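Local coordinates for protein putative aspartyl-tRNA synthetase (Leishmania major, PDB 6OD8) that probably charges its cognate tRNA with L-aspartate at the expense of ATP, as a class II aminoacyl-tRNA synthetase, at residues Leu314-Ile320 with Trp521-Gly527. Sequence-based numbering, arbitrary orientation.
Sequences LDVEMRI and WPHGGFG. With EDO (1,2-ethanediol), chain D.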
loop_
_atom_site.group_PDB
_atom_site.type_symbol
_atom_site.label_atom_id
_atom_site.label_comp_id
_atom_site.label_asym_id
_atom_site.label_seq_id
_atom_site.Cartn_x
_atom_site.Cartn_y
_atom_site.Cartn_z
ATOM N N LEU A 314 2.488 -8.714 -1.959
ATOM C CA LEU A 314 3.605 -7.840 -1.635
ATOM C C LEU A 314 4.688 -8.184 -2.648
ATOM O O LEU A 314 5.258 -9.281 -2.596
ATOM C CB LEU A 314 4.072 -8.085 -0.200
ATOM C CG LEU A 314 3.016 -8.205 0.900
ATOM C CD1 LEU A 314 3.642 -8.526 2.263
ATOM C CD2 LEU A 314 2.239 -6.852 1.020
ATOM N N ASP A 315 4.928 -7.295 -3.616
ATOM C CA ASP A 315 5.733 -7.650 -4.775
ATOM C C ASP A 315 6.955 -6.752 -4.841
ATOM O O ASP A 315 6.886 -5.571 -4.484
ATOM C CB ASP A 315 4.907 -7.530 -6.074
ATOM C CG ASP A 315 4.206 -8.799 -6.415
ATOM O OD1 ASP A 315 3.032 -8.968 -5.989
ATOM O OD2 ASP A 315 4.842 -9.649 -7.097
ATOM N N VAL A 316 8.071 -7.327 -5.284
ATOM C CA VAL A 316 9.353 -6.640 -5.362
ATOM C C VAL A 316 9.994 -6.999 -6.697
ATOM O O VAL A 316 9.937 -8.156 -7.130
ATOM C CB VAL A 316 10.272 -7.030 -4.173
ATOM C CG1 VAL A 316 11.658 -6.382 -4.302
ATOM C CG2 VAL A 316 9.630 -6.646 -2.820
ATOM N N GLU A 317 10.595 -6.011 -7.365
ATOM C CA GLU A 317 11.438 -6.301 -8.530
ATOM C C GLU A 317 12.625 -5.345 -8.500
ATOM O O GLU A 317 12.487 -4.203 -8.058
ATOM C CB GLU A 317 10.644 -6.181 -9.869
ATOM C CG GLU A 317 11.298 -6.911 -11.097
ATOM C CD GLU A 317 11.045 -8.418 -11.115
ATOM O OE1 GLU A 317 10.191 -8.917 -10.340
ATOM O OE2 GLU A 317 11.690 -9.120 -11.923
ATOM N N MET A 318 13.802 -5.817 -8.943
ATOM C CA MET A 318 14.998 -4.986 -8.835
ATOM C C MET A 318 16.021 -5.379 -9.893
ATOM O O MET A 318 16.078 -6.534 -10.318
ATOM C CB MET A 318 15.632 -5.127 -7.444
ATOM C CG MET A 318 15.978 -6.610 -7.140
ATOM S SD MET A 318 16.604 -6.818 -5.471
ATOM C CE MET A 318 18.303 -6.321 -5.790
ATOM N N ARG A 319 16.849 -4.406 -10.305
ATOM C CA ARG A 319 18.009 -4.733 -11.124
ATOM C C ARG A 319 18.948 -5.666 -10.381
ATOM O O ARG A 319 19.060 -5.622 -9.155
ATOM C CB ARG A 319 18.815 -3.487 -11.472
ATOM C CG ARG A 319 18.124 -2.451 -12.232
ATOM C CD ARG A 319 19.110 -1.325 -12.416
ATOM N NE ARG A 319 18.441 -0.201 -13.003
ATOM C CZ ARG A 319 18.962 1.006 -13.062
ATOM N NH1 ARG A 319 20.179 1.233 -12.563
ATOM N NH2 ARG A 319 18.257 1.971 -13.610
ATOM N N ILE A 320 19.689 -6.475 -11.135
ATOM C CA ILE A 320 20.800 -7.215 -10.558
ATOM C C ILE A 320 22.071 -6.863 -11.314
ATOM O O ILE A 320 22.048 -6.650 -12.531
ATOM C CB ILE A 320 20.566 -8.738 -10.546
ATOM C CG1 ILE A 320 20.430 -9.296 -11.943
ATOM C CG2 ILE A 320 19.307 -9.081 -9.777
ATOM C CD1 ILE A 320 20.604 -10.805 -11.958
ATOM N N TRP A 521 17.682 -4.000 -18.587
ATOM C CA TRP A 521 18.526 -4.281 -17.419
ATOM C C TRP A 521 18.352 -5.733 -16.962
ATOM O O TRP A 521 17.223 -6.213 -16.866
ATOM C CB TRP A 521 18.147 -3.358 -16.248
ATOM C CG TRP A 521 18.268 -1.898 -16.511
ATOM C CD1 TRP A 521 17.296 -1.068 -16.959
ATOM C CD2 TRP A 521 19.428 -1.077 -16.280
ATOM N NE1 TRP A 521 17.774 0.238 -17.054
ATOM C CE2 TRP A 521 19.074 0.257 -16.619
ATOM C CE3 TRP A 521 20.714 -1.329 -15.779
ATOM C CZ2 TRP A 521 19.982 1.327 -16.523
ATOM C CZ3 TRP A 521 21.611 -0.248 -15.671
ATOM C CH2 TRP A 521 21.242 1.046 -16.052
ATOM N N PRO A 522 19.444 -6.437 -16.627
ATOM C CA PRO A 522 19.294 -7.694 -15.875
ATOM C C PRO A 522 18.537 -7.422 -14.579
ATOM O O PRO A 522 18.757 -6.406 -13.919
ATOM C CB PRO A 522 20.739 -8.150 -15.616
ATOM C CG PRO A 522 21.607 -7.403 -16.671
ATOM C CD PRO A 522 20.859 -6.058 -16.854
ATOM N N HIS A 523 17.607 -8.313 -14.235
ATOM C CA HIS A 523 16.743 -8.030 -13.098
ATOM C C HIS A 523 16.129 -9.318 -12.568
ATOM O O HIS A 523 16.241 -10.382 -13.184
ATOM C CB HIS A 523 15.650 -7.021 -13.481
ATOM C CG HIS A 523 14.731 -7.505 -14.564
ATOM N ND1 HIS A 523 15.099 -7.537 -15.894
ATOM C CD2 HIS A 523 13.457 -7.958 -14.514
ATOM C CE1 HIS A 523 14.088 -7.990 -16.616
ATOM N NE2 HIS A 523 13.081 -8.257 -15.805
ATOM N N GLY A 524 15.505 -9.209 -11.389
ATOM C CA GLY A 524 14.843 -10.324 -10.732
ATOM C C GLY A 524 13.935 -9.810 -9.639
ATOM O O GLY A 524 13.887 -8.613 -9.369
ATOM N N GLY A 525 13.186 -10.708 -9.014
ATOM C CA GLY A 525 12.221 -10.222 -8.038
ATOM C C GLY A 525 11.538 -11.379 -7.351
ATOM O O GLY A 525 11.908 -12.536 -7.546
ATOM N N PHE A 526 10.517 -11.055 -6.555
ATOM C CA PHE A 526 9.786 -12.069 -5.802
ATOM C C PHE A 526 8.439 -11.491 -5.383
ATOM O O PHE A 526 8.239 -10.274 -5.405
ATOM C CB PHE A 526 10.580 -12.531 -4.575
ATOM C CG PHE A 526 11.018 -11.405 -3.662
ATOM C CD1 PHE A 526 10.210 -11.005 -2.601
ATOM C CD2 PHE A 526 12.261 -10.784 -3.840
ATOM C CE1 PHE A 526 10.618 -9.981 -1.747
ATOM C CE2 PHE A 526 12.694 -9.776 -2.979
ATOM C CZ PHE A 526 11.866 -9.359 -1.947
ATOM N N GLY A 527 7.518 -12.373 -5.005
ATOM C CA GLY A 527 6.223 -11.947 -4.484
ATOM C C GLY A 527 5.893 -12.715 -3.222
ATOM O O GLY A 527 6.378 -13.827 -3.008
HETATM C C1 EDO D . 2.558 -12.549 -4.566
HETATM O O1 EDO D . 2.350 -13.837 -5.149
HETATM C C2 EDO D . 1.534 -11.635 -5.190
HETATM O O2 EDO D . 1.902 -11.335 -6.528
#
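The guanidinium of R319 lies flat on the six-membered ring of W521, planes 6° apart, a cation-pi stack with R319 CZ 3.5 Å from that ring's centroid. R319 is extended from CG to NE, bringing its charged end and CD over one indole face. D111 of the second subunit salt-bridges R319 NH2, and W521 NE1 hydrogen-bonds to D286 OD1.

Strands 314-319 and 523-527 run antiparallel in the central sheet of the class II catalytic domain, the latter being the glycine-rich strand of motif 3. V316 and F526 exchange two backbone hydrogen bonds, as do M318 and G524; I320 N hydrogen-bonds to P522 O at 2.9 Å, from above the carbonyl plane. F526 CG sits between its backbone N and carbonyl carbon (chi1 54°), turning one ring face to V316, whose CB lies over it, offset toward the rim, 3.6 Å from F526 CZ.

On the other face E317 bends at chi2 (80°) over the glycines, its OE1 packing 3.3 Å from the bare G525 CA. H523 ND1 donates to W521 O at 2.7 Å, near the ring plane, which helps to fix the imidazole's rotation.

The chemistry thus divides: carboxylates D315 and E317, salt-bridged by K279 and R488, line one face, apolar side chains the other, and the stacked arginine's charge is answered across the dimer interface.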